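Long-range contacts in folylpolyglutamate synthase (FolC) (Helicobacter pylori, PDB 6K8C), which probably adds glutamate to dihydropteroate and to tetrahydrofolates at the expense of ATP, yielding dihydrofolate and folylpolyglutamates: residues P280-D285 / Y373-S378; A295-I300 / K328-K333; K307-Y312 / E369-L374; A362-V367 / N383-R388. All blocks are in the same frame, centred on the assembly; numbering follows the deposited sequence.

Overall arrangement
All four contacts lie in the C-terminal Mur ligase-type glutamate ligase domain and join parts of one six-stranded mixed sheet and the helices on it. Following the chain, strand 282-285 opens interaction 1, which closes only at strand 373-376. Helix 290-303 then opens interaction 2, closed at 328-333 and nested within interaction 1. Strand 308-312 starts inside that loop but pairs with 369-374, so interaction 3 crosses interaction 2; it shares Y373 and L374 with interaction 1, placing strand 373-376 between two parallel neighbours. Interaction 4 opens last, at 362-367, and closes on helix 379-390, crossing interactions 1 and 3. Helices 290-303 and 379-390 pack on opposite faces of the sheet.

Interaction 1 of 4, residues P280-D285 / Y373-S378; sequences PNILID and YLVYGS
Four backbone hydrogen bonds join N281-D285 to Y373-V375 as parallel strands inside the mixed sheet of the glutamate ligase domain. Y373 N reaches N281 O from above the carbonyl plane in a bent bond (136° at the hydrogen), whereas L283 N meets Y373 O almost straight. V375 N then donates to L283 O at 2.7 Å, nearly along the C=O axis, and D285 N closes the run on V375 O. L283 and L374 lie side by side, each with CG anti to its backbone N, and L283 CD2 touches L374 CD1 at 3.9 Å. On the other face V375 CB rests 4.0 Å from I284 CG1. D285 OD1 sits in plane at the edge of the Y376 ring, 3.7 Å from CE1; G287 N binds this oxygen, while OD2 is held by C275 N and a salt bridge to R238. Y376 OH is fixed by S292 and N289. Helix 290-303 packs over L374, D285 and Y376, and helix 379-390 covers I282, I284 and V375 on the opposite face.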
loop_
_atom_site.group_PDB
_atom_site.type_symbol
_atom_site.label_atom_id
_atom_site.label_comp_id
_atom_site.label_asym_id
_atom_site.label_seq_id
_atom_site.Cartn_x
_atom_site.Cartn_y
_atom_site.Cartn_z
ATOM N N PRO A 280 -9.171 21.327 -7.564
ATOM C CA PRO A 280 -9.343 21.450 -9.021
ATOM C C PRO A 280 -8.031 21.499 -9.794
ATOM O O PRO A 280 -8.007 21.108 -10.968
ATOM C CB PRO A 280 -10.130 22.755 -9.175
ATOM C CG PRO A 280 -10.893 22.876 -7.912
ATOM C CD PRO A 280 -10.038 22.276 -6.833
ATOM N N ASN A 281 -6.941 21.954 -9.176
ATOM C CA ASN A 281 -5.679 22.142 -9.884
ATOM C C ASN A 281 -4.533 21.308 -9.319
ATOM O O ASN A 281 -3.377 21.549 -9.684
ATOM C CB ASN A 281 -5.284 23.625 -9.883
ATOM C CG ASN A 281 -4.858 24.119 -8.512
ATOM O OD1 ASN A 281 -5.306 23.603 -7.491
ATOM N ND2 ASN A 281 -3.987 25.125 -8.483
ATOM N N ILE A 282 -4.803 20.341 -8.442
ATOM C CA ILE A 282 -3.743 19.511 -7.874
ATOM C C ILE A 282 -4.152 18.045 -7.984
ATOM O O ILE A 282 -5.133 17.617 -7.361
ATOM C CB ILE A 282 -3.421 19.881 -6.422
ATOM C CG1 ILE A 282 -2.943 21.332 -6.331
ATOM C CG2 ILE A 282 -2.332 18.968 -5.868
ATOM C CD1 ILE A 282 -2.813 21.823 -4.906
ATOM N N LEU A 283 -3.407 17.285 -8.779
ATOM C CA LEU A 283 -3.508 15.838 -8.847
ATOM C C LEU A 283 -2.366 15.240 -8.031
ATOM O O LEU A 283 -1.225 15.705 -8.117
ATOM C CB LEU A 283 -3.446 15.375 -10.310
ATOM C CG LEU A 283 -3.599 13.899 -10.682
ATOM C CD1 LEU A 283 -5.014 13.400 -10.395
ATOM C CD2 LEU A 283 -3.253 13.716 -12.151
ATOM N N ILE A 284 -2.675 14.222 -7.226
ATOM C CA ILE A 284 -1.713 13.631 -6.300
ATOM C C ILE A 284 -1.647 12.127 -6.540
ATOM O O ILE A 284 -2.681 11.468 -6.692
ATOM C CB ILE A 284 -2.085 13.922 -4.829
ATOM C CG1 ILE A 284 -1.854 15.395 -4.500
ATOM C CG2 ILE A 284 -1.271 13.049 -3.887
ATOM C CD1 ILE A 284 -1.795 15.682 -3.008
ATOM N N ASP A 285 -0.432 11.581 -6.555
ATOM C CA ASP A 285 -0.257 10.146 -6.730
ATOM C C ASP A 285 1.027 9.712 -6.044
ATOM O O ASP A 285 2.081 10.321 -6.250
ATOM C CB ASP A 285 -0.234 9.765 -8.214
ATOM C CG ASP A 285 -0.337 8.267 -8.427
ATOM O OD1 ASP A 285 0.677 7.571 -8.208
ATOM O OD2 ASP A 285 -1.429 7.792 -8.801
ATOM N N TYR A 373 -1.094 21.081 -11.414
ATOM C CA TYR A 373 0.049 20.363 -10.867
ATOM C C TYR A 373 -0.251 18.881 -10.724
ATOM O O TYR A 373 -1.374 18.498 -10.383
ATOM C CB TYR A 373 0.447 20.908 -9.491
ATOM C CG TYR A 373 0.796 22.374 -9.479
ATOM C CD1 TYR A 373 -0.185 23.337 -9.275
ATOM C CD2 TYR A 373 2.108 22.799 -9.657
ATOM C CE1 TYR A 373 0.125 24.684 -9.258
ATOM C CE2 TYR A 373 2.432 24.154 -9.641
ATOM C CZ TYR A 373 1.432 25.090 -9.439
ATOM O OH TYR A 373 1.725 26.436 -9.418
ATOM N N LEU A 374 0.767 18.057 -10.971
ATOM C CA LEU A 374 0.801 16.670 -10.527
ATOM C C LEU A 374 1.873 16.541 -9.455
ATOM O O LEU A 374 3.029 16.918 -9.681
ATOM C CB LEU A 374 1.092 15.702 -11.685
ATOM C CG LEU A 374 1.416 14.252 -11.281
ATOM C CD1 LEU A 374 0.255 13.613 -10.531
ATOM C CD2 LEU A 374 1.802 13.399 -12.499
ATOM N N VAL A 375 1.482 16.036 -8.287
ATOM C CA VAL A 375 2.401 15.713 -7.203
ATOM C C VAL A 375 2.635 14.209 -7.251
ATOM O O VAL A 375 1.683 13.427 -7.168
ATOM C CB VAL A 375 1.837 16.152 -5.841
ATOM C CG1 VAL A 375 2.736 15.678 -4.702
ATOM C CG2 VAL A 375 1.655 17.669 -5.808
ATOM N N TYR A 376 3.893 13.796 -7.396
ATOM C CA TYR A 376 4.187 12.423 -7.775
ATOM C C TYR A 376 5.549 12.000 -7.244
ATOM O O TYR A 376 6.502 12.784 -7.243
ATOM C CB TYR A 376 4.154 12.288 -9.301
ATOM C CG TYR A 376 4.351 10.902 -9.860
ATOM C CD1 TYR A 376 3.492 9.863 -9.534
ATOM C CD2 TYR A 376 5.371 10.645 -10.767
ATOM C CE1 TYR A 376 3.664 8.593 -10.079
ATOM C CE2 TYR A 376 5.550 9.385 -11.309
ATOM C CZ TYR A 376 4.694 8.364 -10.965
ATOM O OH TYR A 376 4.871 7.109 -11.518
ATOM N N GLY A 377 5.637 10.749 -6.803
ATOM C CA GLY A 377 6.948 10.177 -6.563
ATOM C C GLY A 377 7.023 9.114 -5.486
ATOM O O GLY A 377 7.800 8.160 -5.613
ATOM N N SER A 378 6.235 9.271 -4.425
ATOM C CA SER A 378 6.295 8.391 -3.265
ATOM C C SER A 378 5.184 8.794 -2.310
ATOM O O SER A 378 4.557 9.845 -2.463
ATOM C CB SER A 378 7.643 8.475 -2.546
ATOM O OG SER A 378 8.019 9.828 -2.309
#

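Interaction 2 of 4, residues A295-I300 / K328-K333; sequences ALKEEI and KPVIKK
Within the alpha/beta glutamate ligase domain, helix 290-303 packs against the turn that leads from helix 320-327 into strand 331-336. V330 is at the centre of this apolar contact, its CB directed at the helix. Its CG1, anti to the carbonyl carbon, meets K297 CG at 3.9 Å, and CG2, in the crowded position between backbone N and carbonyl carbon, lies 3.9 Å from I300 CD1. V330 thus sits across K297 and I300, three residues, nearly one helical turn, apart, and crosses both side chains obliquely. I300 CG2 adds a touch on V330 CB at 4.0 Å, so both branches of the isoleucine are used. The helix meets strand 308-312 from the sheet face, and 331-336 is that strand's neighbour in the sheet: I300 and I331 each also pack on I308, while V330 pairs through its backbone with I308. K297 leaves with CG anti to the backbone N (chi1 167°) and then bends at chi3 (73°). The bend brings NZ to 4.0 Å from P329 CG, where the ammonium is bound by I326 O at the end of helix 320-327. A hydrogen bond of 3.0 Å from I331 N to K328 O spans the turn.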
loop_
_atom_site.group_PDB
_atom_site.type_symbol
_atom_site.label_atom_id
_atom_site.label_comp_id
_atom_site.label_asym_id
_atom_site.label_seq_id
_atom_site.Cartn_x
_atom_site.Cartn_y
_atom_site.Cartn_z
ATOM N N ALA A 295 -0.167 6.019 -16.885
ATOM C CA ALA A 295 -1.569 6.224 -16.534
ATOM C C ALA A 295 -1.829 7.660 -16.098
ATOM O O ALA A 295 -2.895 8.219 -16.382
ATOM C CB ALA A 295 -1.974 5.251 -15.429
ATOM N N LEU A 296 -0.873 8.274 -15.399
ATOM C CA LEU A 296 -1.072 9.655 -14.974
ATOM C C LEU A 296 -0.979 10.613 -16.154
ATOM O O LEU A 296 -1.709 11.610 -16.210
ATOM C CB LEU A 296 -0.060 10.019 -13.894
ATOM C CG LEU A 296 -0.415 9.369 -12.556
ATOM C CD1 LEU A 296 0.819 9.196 -11.721
ATOM C CD2 LEU A 296 -1.452 10.199 -11.813
ATOM N N LYS A 297 -0.086 10.332 -17.104
ATOM C CA LYS A 297 -0.056 11.115 -18.334
ATOM C C LYS A 297 -1.424 11.110 -19.006
ATOM O O LYS A 297 -1.932 12.159 -19.418
ATOM C CB LYS A 297 1.013 10.565 -19.282
ATOM C CG LYS A 297 0.916 11.117 -20.702
ATOM C CD LYS A 297 2.267 11.060 -21.427
ATOM C CE LYS A 297 2.650 9.637 -21.822
ATOM N NZ LYS A 297 3.932 9.592 -22.613
ATOM N N GLU A 298 -2.040 9.929 -19.110
ATOM C CA GLU A 298 -3.359 9.831 -19.729
ATOM C C GLU A 298 -4.405 10.578 -18.911
ATOM O O GLU A 298 -5.286 11.239 -19.472
ATOM C CB GLU A 298 -3.757 8.363 -19.893
ATOM C CG GLU A 298 -3.042 7.635 -21.025
ATOM C CD GLU A 298 -2.811 8.517 -22.239
ATOM O OE1 GLU A 298 -1.634 8.721 -22.615
ATOM O OE2 GLU A 298 -3.806 9.002 -22.819
ATOM N N GLU A 299 -4.318 10.493 -17.582
ATOM C CA GLU A 299 -5.275 11.207 -16.743
ATOM C C GLU A 299 -5.042 12.709 -16.780
ATOM O O GLU A 299 -6.000 13.484 -16.684
ATOM C CB GLU A 299 -5.204 10.688 -15.310
ATOM C CG GLU A 299 -6.119 9.499 -15.075
ATOM C CD GLU A 299 -7.520 9.912 -14.676
ATOM O OE1 GLU A 299 -8.408 9.897 -15.552
ATOM O OE2 GLU A 299 -7.735 10.254 -13.494
ATOM N N ILE A 300 -3.788 13.142 -16.924
ATOM C CA ILE A 300 -3.516 14.564 -17.107
ATOM C C ILE A 300 -4.154 15.066 -18.397
ATOM O O ILE A 300 -4.730 16.160 -18.438
ATOM C CB ILE A 300 -1.998 14.822 -17.091
ATOM C CG1 ILE A 300 -1.445 14.714 -15.663
ATOM C CG2 ILE A 300 -1.692 16.191 -17.669
ATOM C CD1 ILE A 300 0.078 14.675 -15.617
ATOM N N LYS A 328 7.217 13.695 -19.615
ATOM C CA LYS A 328 7.614 14.929 -20.294
ATOM C C LYS A 328 6.613 15.450 -21.325
ATOM O O LYS A 328 6.404 16.673 -21.368
ATOM C CB LYS A 328 8.986 14.740 -20.963
ATOM C CG LYS A 328 9.472 16.005 -21.656
ATOM C CD LYS A 328 10.816 15.819 -22.334
ATOM C CE LYS A 328 11.185 17.075 -23.110
ATOM N NZ LYS A 328 12.426 16.868 -23.901
ATOM N N PRO A 329 5.978 14.623 -22.167
ATOM C CA PRO A 329 5.047 15.183 -23.164
ATOM C C PRO A 329 3.904 16.005 -22.583
ATOM O O PRO A 329 3.308 16.796 -23.322
ATOM C CB PRO A 329 4.525 13.937 -23.891
ATOM C CG PRO A 329 5.644 12.974 -23.797
ATOM C CD PRO A 329 6.236 13.193 -22.425
ATOM N N VAL A 330 3.577 15.863 -21.296
ATOM C CA VAL A 330 2.497 16.644 -20.701
ATOM C C VAL A 330 2.994 17.563 -19.592
ATOM O O VAL A 330 2.182 18.120 -18.848
ATOM C CB VAL A 330 1.360 15.740 -20.178
ATOM C CG1 VAL A 330 0.689 14.989 -21.320
ATOM C CG2 VAL A 330 1.878 14.772 -19.125
ATOM N N ILE A 331 4.308 17.738 -19.461
ATOM C CA ILE A 331 4.902 18.491 -18.361
ATOM C C ILE A 331 5.707 19.645 -18.940
ATOM O O ILE A 331 6.609 19.431 -19.759
ATOM C CB ILE A 331 5.789 17.607 -17.473
ATOM C CG1 ILE A 331 4.947 16.526 -16.788
ATOM C CG2 ILE A 331 6.502 18.465 -16.425
ATOM C CD1 ILE A 331 3.821 17.089 -15.919
ATOM N N LYS A 332 5.394 20.866 -18.503
ATOM C CA LYS A 332 6.124 22.043 -18.953
ATOM C C LYS A 332 7.213 22.479 -17.986
ATOM O O LYS A 332 8.118 23.215 -18.390
ATOM C CB LYS A 332 5.162 23.214 -19.189
ATOM C CG LYS A 332 4.494 23.752 -17.925
ATOM C CD LYS A 332 3.435 24.782 -18.284
ATOM C CE LYS A 332 2.754 25.346 -17.042
ATOM N NZ LYS A 332 1.751 26.381 -17.422
ATOM N N LYS A 333 7.156 22.038 -16.733
ATOM C CA LYS A 333 8.164 22.412 -15.754
ATOM C C LYS A 333 8.103 21.426 -14.600
ATOM O O LYS A 333 7.033 20.913 -14.265
ATOM C CB LYS A 333 7.955 23.848 -15.251
ATOM C CG LYS A 333 9.124 24.403 -14.448
ATOM C CD LYS A 333 8.942 25.884 -14.141
ATOM C CE LYS A 333 10.160 26.452 -13.425
ATOM N NZ LYS A 333 9.840 27.706 -12.688
#

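Interaction 3 of 4, residues K307-Y312 / E369-L374; sequences KIILIY and ENENYL
The Y373 ring is met obliquely by two isoleucines of strand 308-312. I309 lies alongside it, pointing the same way, with CB 3.6 Å from Y373 CD2 and CD1 reaching on to CE2. I311 crosses obliquely instead, setting its CD1 3.6 Å from the same Y373 CD2. This ring carbon is thus wedged between two side chains of one strand, while the phenol oxygen is bound by E368 N. On the other face of the sheet, L310 CD1 touches L374 CD2, the two leucines side by side. I308 has CG1 in the crowded position between backbone N and carbonyl carbon (chi1 71°), which swings CD1 over the backbone to 3.6 Å from L374 N. The pairing is that of adjacent parallel inner strands of the glutamate ligase domain sheet. I309 N binds N372 O in the carbonyl plane, I309 O accepts L374 N, and I311 N meets L374 O at 2.7 Å, nearly along its C=O axis and almost straight (170° at the hydrogen). Just before the two strands begin, a water donates to K307 O and accepts from N372 ND2, its oxygen 3.0 Å from each. E371 bends at chi2 (-82°), and its OE1 forms a salt bridge with K332 of strand 331-336. Apolar packing and straight backbone bonds thus join the buried strands, while water and a salt bridge serve polar groups at their N-terminal ends.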
loop_
_atom_site.group_PDB
_atom_site.type_symbol
_atom_site.label_atom_id
_atom_site.label_comp_id
_atom_site.label_asym_id
_atom_site.label_seq_id
_atom_site.Cartn_x
_atom_site.Cartn_y
_atom_site.Cartn_z
ATOM N N LYS A 307 -0.417 21.074 -20.926
ATOM C CA LYS A 307 0.797 20.782 -20.175
ATOM C C LYS A 307 0.695 21.391 -18.784
ATOM O O LYS A 307 0.197 22.507 -18.614
ATOM C CB LYS A 307 2.029 21.324 -20.900
ATOM C CG LYS A 307 2.418 20.555 -22.161
ATOM C CD LYS A 307 3.886 20.794 -22.516
ATOM C CE LYS A 307 4.200 20.353 -23.941
ATOM N NZ LYS A 307 5.601 20.694 -24.325
ATOM N N ILE A 308 1.159 20.651 -17.778
ATOM C CA ILE A 308 1.063 21.085 -16.393
ATOM C C ILE A 308 2.447 21.034 -15.756
ATOM O O ILE A 308 3.437 20.681 -16.393
ATOM C CB ILE A 308 0.053 20.247 -15.579
ATOM C CG1 ILE A 308 0.591 18.836 -15.322
ATOM C CG2 ILE A 308 -1.290 20.186 -16.291
ATOM C CD1 ILE A 308 -0.311 18.020 -14.417
ATOM N N ILE A 309 2.499 21.394 -14.479
ATOM C CA ILE A 309 3.733 21.413 -13.704
ATOM C C ILE A 309 3.808 20.147 -12.866
ATOM O O ILE A 309 2.812 19.722 -12.268
ATOM C CB ILE A 309 3.794 22.674 -12.820
ATOM C CG1 ILE A 309 3.729 23.934 -13.692
ATOM C CG2 ILE A 309 5.042 22.672 -11.948
ATOM C CD1 ILE A 309 3.795 25.232 -12.897
ATOM N N LEU A 310 4.989 19.540 -12.813
ATOM C CA LEU A 310 5.218 18.354 -11.999
ATOM C C LEU A 310 5.921 18.740 -10.702
ATOM O O LEU A 310 6.962 19.404 -10.730
ATOM C CB LEU A 310 6.056 17.325 -12.764
ATOM C CG LEU A 310 6.306 16.004 -12.036
ATOM C CD1 LEU A 310 5.007 15.220 -11.887
ATOM C CD2 LEU A 310 7.345 15.174 -12.780
ATOM N N ILE A 311 5.350 18.327 -9.573
ATOM C CA ILE A 311 5.983 18.458 -8.263
ATOM C C ILE A 311 6.501 17.078 -7.882
ATOM O O ILE A 311 5.717 16.130 -7.755
ATOM C CB ILE A 311 4.999 19.005 -7.214
ATOM C CG1 ILE A 311 4.593 20.433 -7.576
ATOM C CG2 ILE A 311 5.613 18.974 -5.816
ATOM C CD1 ILE A 311 3.318 20.909 -6.891
ATOM N N TYR A 312 7.816 16.953 -7.710
ATOM C CA TYR A 312 8.439 15.647 -7.867
ATOM C C TYR A 312 9.682 15.495 -7.003
ATOM O O TYR A 312 10.478 16.429 -6.858
ATOM C CB TYR A 312 8.812 15.424 -9.345
ATOM C CG TYR A 312 9.542 14.131 -9.642
ATOM C CD1 TYR A 312 8.841 12.958 -9.901
ATOM C CD2 TYR A 312 10.931 14.085 -9.677
ATOM C CE1 TYR A 312 9.506 11.771 -10.180
ATOM C CE2 TYR A 312 11.602 12.906 -9.950
ATOM C CZ TYR A 312 10.885 11.752 -10.202
ATOM O OH TYR A 312 11.548 10.576 -10.476
ATOM N N GLU A 369 -2.572 29.459 -8.082
ATOM C CA GLU A 369 -3.948 29.069 -8.362
ATOM C C GLU A 369 -4.216 28.993 -9.860
ATOM O O GLU A 369 -5.098 28.242 -10.295
ATOM C CB GLU A 369 -4.921 30.050 -7.695
ATOM C CG GLU A 369 -4.707 30.327 -6.186
ATOM C CD GLU A 369 -3.345 30.927 -5.830
ATOM O OE1 GLU A 369 -2.668 31.476 -6.730
ATOM O OE2 GLU A 369 -2.952 30.844 -4.647
ATOM N N ASN A 370 -3.464 29.747 -10.657
ATOM C CA ASN A 370 -3.621 29.782 -12.106
ATOM C C ASN A 370 -2.927 28.629 -12.823
ATOM O O ASN A 370 -2.998 28.561 -14.054
ATOM C CB ASN A 370 -3.076 31.107 -12.641
ATOM C CG ASN A 370 -1.819 31.547 -11.914
ATOM O OD1 ASN A 370 -1.850 31.841 -10.717
ATOM N ND2 ASN A 370 -0.702 31.586 -12.633
ATOM N N GLU A 371 -2.253 27.737 -12.103
ATOM C CA GLU A 371 -1.520 26.636 -12.710
ATOM C C GLU A 371 -2.062 25.303 -12.207
ATOM O O GLU A 371 -2.716 25.230 -11.164
ATOM C CB GLU A 371 -0.017 26.736 -12.407
ATOM C CG GLU A 371 0.629 28.043 -12.858
ATOM C CD GLU A 371 1.000 28.045 -14.331
ATOM O OE1 GLU A 371 0.682 27.063 -15.037
ATOM O OE2 GLU A 371 1.617 29.033 -14.785
ATOM N N ASN A 372 -1.785 24.246 -12.969
ATOM C CA ASN A 372 -2.175 22.889 -12.616
ATOM C C ASN A 372 -0.937 22.054 -12.313
ATOM O O ASN A 372 0.138 22.281 -12.877
ATOM C CB ASN A 372 -2.987 22.240 -13.736
ATOM C CG ASN A 372 -4.239 23.026 -14.071
ATOM O OD1 ASN A 372 -5.000 23.403 -13.181
ATOM N ND2 ASN A 372 -4.460 23.275 -15.356
ATOM N N TYR A 373 -1.094 21.081 -11.414
ATOM C CA TYR A 373 0.049 20.363 -10.867
ATOM C C TYR A 373 -0.251 18.881 -10.724
ATOM O O TYR A 373 -1.374 18.498 -10.383
ATOM C CB TYR A 373 0.447 20.908 -9.491
ATOM C CG TYR A 373 0.796 22.374 -9.479
ATOM C CD1 TYR A 373 -0.185 23.337 -9.275
ATOM C CD2 TYR A 373 2.108 22.799 -9.657
ATOM C CE1 TYR A 373 0.125 24.684 -9.258
ATOM C CE2 TYR A 373 2.432 24.154 -9.641
ATOM C CZ TYR A 373 1.432 25.090 -9.439
ATOM O OH TYR A 373 1.725 26.436 -9.418
ATOM N N LEU A 374 0.767 18.057 -10.971
ATOM C CA LEU A 374 0.801 16.670 -10.527
ATOM C C LEU A 374 1.873 16.541 -9.455
ATOM O O LEU A 374 3.029 16.918 -9.681
ATOM C CB LEU A 374 1.092 15.702 -11.685
ATOM C CG LEU A 374 1.416 14.252 -11.281
ATOM C CD1 LEU A 374 0.255 13.613 -10.531
ATOM C CD2 LEU A 374 1.802 13.399 -12.499
HETATM O O HOH W 1 -2.034 23.760 -17.012
#

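Interaction 4 of 4, residues A362-V367 / N383-R388; sequences ALFEDV and NAFYKR
F364 and F385 both carry CG anti to the backbone N (chi1 173° and 169°), which brings their rings together between loop and helix. There the side chains cross at about a right angle, with F364 CZ at the edge of the F385 ring, 3.7 Å from CE1; the planes are 56° apart. V367 CG1 comes to the same F385 edge, in plane, 3.8 Å from CE1. R388 starts with CG anti to the carbonyl carbon and turns at chi3, bringing its guanidinium tip to tip with F364, whose CD2 lies over one guanidinium face. NH1 makes two weak hydrogen bonds, to F364 O at 3.3 Å and to E365 O at 3.2 Å. A water in the guanidinium plane accepts from R388 NH2 and donates to F364 O at 2.7 Å, so that this carbonyl accepts two bonds, the one from NH1 weak. D366 OD1 is 5.7 Å from R388 NH1, not in contact, and the carboxylate of D366 could add a modest attraction. The apolar half of the contact continues onto the sheet: F364, V367 and F385 all pack on I311 of strand 308-312, F385 also on V375, and helix 379-390 thereby joins the chain leaving edge strand 361-363.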
loop_
_atom_site.group_PDB
_atom_site.type_symbol
_atom_site.label_atom_id
_atom_site.label_comp_id
_atom_site.label_asym_id
_atom_site.label_seq_id
_atom_site.Cartn_x
_atom_site.Cartn_y
_atom_site.Cartn_z
ATOM N N ALA A 362 12.994 23.950 -11.188
ATOM C CA ALA A 362 13.306 24.837 -10.074
ATOM C C ALA A 362 12.900 24.090 -8.811
ATOM O O ALA A 362 12.335 22.993 -8.877
ATOM C CB ALA A 362 12.591 26.185 -10.195
ATOM N N LEU A 363 13.193 24.680 -7.657
ATOM C CA LEU A 363 12.743 24.103 -6.401
ATOM C C LEU A 363 11.285 24.471 -6.148
ATOM O O LEU A 363 10.829 25.561 -6.500
ATOM C CB LEU A 363 13.609 24.580 -5.232
ATOM C CG LEU A 363 15.108 24.270 -5.259
ATOM C CD1 LEU A 363 15.705 24.461 -3.869
ATOM C CD2 LEU A 363 15.381 22.868 -5.777
ATOM N N PHE A 364 10.549 23.551 -5.532
ATOM C CA PHE A 364 9.166 23.837 -5.171
ATOM C C PHE A 364 9.113 24.735 -3.942
ATOM O O PHE A 364 9.798 24.477 -2.947
ATOM C CB PHE A 364 8.387 22.557 -4.887
ATOM C CG PHE A 364 7.000 22.813 -4.359
ATOM C CD1 PHE A 364 5.979 23.211 -5.210
ATOM C CD2 PHE A 364 6.731 22.713 -3.005
ATOM C CE1 PHE A 364 4.709 23.466 -4.719
ATOM C CE2 PHE A 364 5.467 22.961 -2.509
ATOM C CZ PHE A 364 4.454 23.340 -3.365
ATOM N N GLU A 365 8.276 25.773 -4.007
ATOM C CA GLU A 365 7.960 26.591 -2.838
ATOM C C GLU A 365 6.458 26.733 -2.636
ATOM O O GLU A 365 5.962 26.395 -1.556
ATOM C CB GLU A 365 8.643 27.968 -2.930
ATOM C CG GLU A 365 8.552 28.694 -4.262
ATOM C CD GLU A 365 9.728 29.638 -4.472
ATOM O OE1 GLU A 365 9.649 30.503 -5.372
ATOM O OE2 GLU A 365 10.736 29.515 -3.738
ATOM N N ASP A 366 5.710 27.204 -3.635
ATOM C CA ASP A 366 4.267 27.359 -3.492
ATOM C C ASP A 366 3.565 26.992 -4.791
ATOM O O ASP A 366 4.167 26.977 -5.868
ATOM C CB ASP A 366 3.877 28.794 -3.087
ATOM C CG ASP A 366 4.726 29.338 -1.947
ATOM O OD1 ASP A 366 4.555 28.882 -0.795
ATOM O OD2 ASP A 366 5.562 30.236 -2.202
ATOM N N VAL A 367 2.270 26.698 -4.676
ATOM C CA VAL A 367 1.417 26.432 -5.829
ATOM C C VAL A 367 0.672 27.713 -6.183
ATOM O O VAL A 367 0.169 28.417 -5.294
ATOM C CB VAL A 367 0.445 25.266 -5.555
ATOM C CG1 VAL A 367 1.214 23.977 -5.289
ATOM C CG2 VAL A 367 -0.494 25.584 -4.393
ATOM N N ASN A 383 2.868 13.086 1.036
ATOM C CA ASN A 383 2.548 13.486 2.404
ATOM C C ASN A 383 3.288 14.762 2.795
ATOM O O ASN A 383 2.730 15.619 3.490
ATOM C CB ASN A 383 2.871 12.351 3.374
ATOM C CG ASN A 383 2.724 12.768 4.822
ATOM O OD1 ASN A 383 3.703 13.115 5.481
ATOM N ND2 ASN A 383 1.492 12.749 5.323
ATOM N N ALA A 384 4.537 14.913 2.342
ATOM C CA ALA A 384 5.285 16.132 2.639
ATOM C C ALA A 384 4.709 17.331 1.896
ATOM O O ALA A 384 4.670 18.442 2.440
ATOM C CB ALA A 384 6.764 15.944 2.296
ATOM N N PHE A 385 4.263 17.135 0.653
ATOM C CA PHE A 385 3.553 18.206 -0.038
ATOM C C PHE A 385 2.291 18.595 0.717
ATOM O O PHE A 385 1.980 19.782 0.866
ATOM C CB PHE A 385 3.176 17.790 -1.460
ATOM C CG PHE A 385 2.224 18.748 -2.114
ATOM C CD1 PHE A 385 2.695 19.906 -2.707
ATOM C CD2 PHE A 385 0.855 18.520 -2.091
ATOM C CE1 PHE A 385 1.826 20.804 -3.294
ATOM C CE2 PHE A 385 -0.017 19.417 -2.672
ATOM C CZ PHE A 385 0.466 20.559 -3.275
ATOM N N TYR A 386 1.529 17.596 1.163
ATOM C CA TYR A 386 0.239 17.862 1.790
ATOM C C TYR A 386 0.397 18.690 3.058
ATOM O O TYR A 386 -0.444 19.546 3.358
ATOM C CB TYR A 386 -0.469 16.545 2.099
ATOM C CG TYR A 386 -1.819 16.727 2.746
ATOM C CD1 TYR A 386 -2.834 17.417 2.095
ATOM C CD2 TYR A 386 -2.081 16.209 4.007
ATOM C CE1 TYR A 386 -4.072 17.584 2.680
ATOM C CE2 TYR A 386 -3.319 16.374 4.604
ATOM C CZ TYR A 386 -4.311 17.063 3.936
ATOM O OH TYR A 386 -5.546 17.233 4.522
ATOM N N LYS A 387 1.466 18.447 3.816
ATOM C CA LYS A 387 1.696 19.217 5.035
ATOM C C LYS A 387 2.005 20.673 4.711
ATOM O O LYS A 387 1.450 21.588 5.331
ATOM C CB LYS A 387 2.828 18.587 5.846
ATOM C CG LYS A 387 2.379 17.432 6.730
ATOM C CD LYS A 387 3.326 16.249 6.609
ATOM C CE LYS A 387 3.606 15.617 7.961
ATOM N NZ LYS A 387 4.954 14.981 8.003
ATOM N N ARG A 388 2.882 20.907 3.731
ATOM C CA ARG A 388 3.195 22.274 3.326
ATOM C C ARG A 388 1.980 22.954 2.713
ATOM O O ARG A 388 1.749 24.149 2.935
ATOM C CB ARG A 388 4.370 22.269 2.348
ATOM C CG ARG A 388 5.627 21.615 2.915
ATOM C CD ARG A 388 6.792 21.626 1.934
ATOM N NE ARG A 388 6.987 22.928 1.304
ATOM C CZ ARG A 388 7.939 23.190 0.413
ATOM N NH1 ARG A 388 8.044 24.405 -0.111
ATOM N NH2 ARG A 388 8.789 22.238 0.051
HETATM O O HOH W 2 11.252 22.402 -2.019
#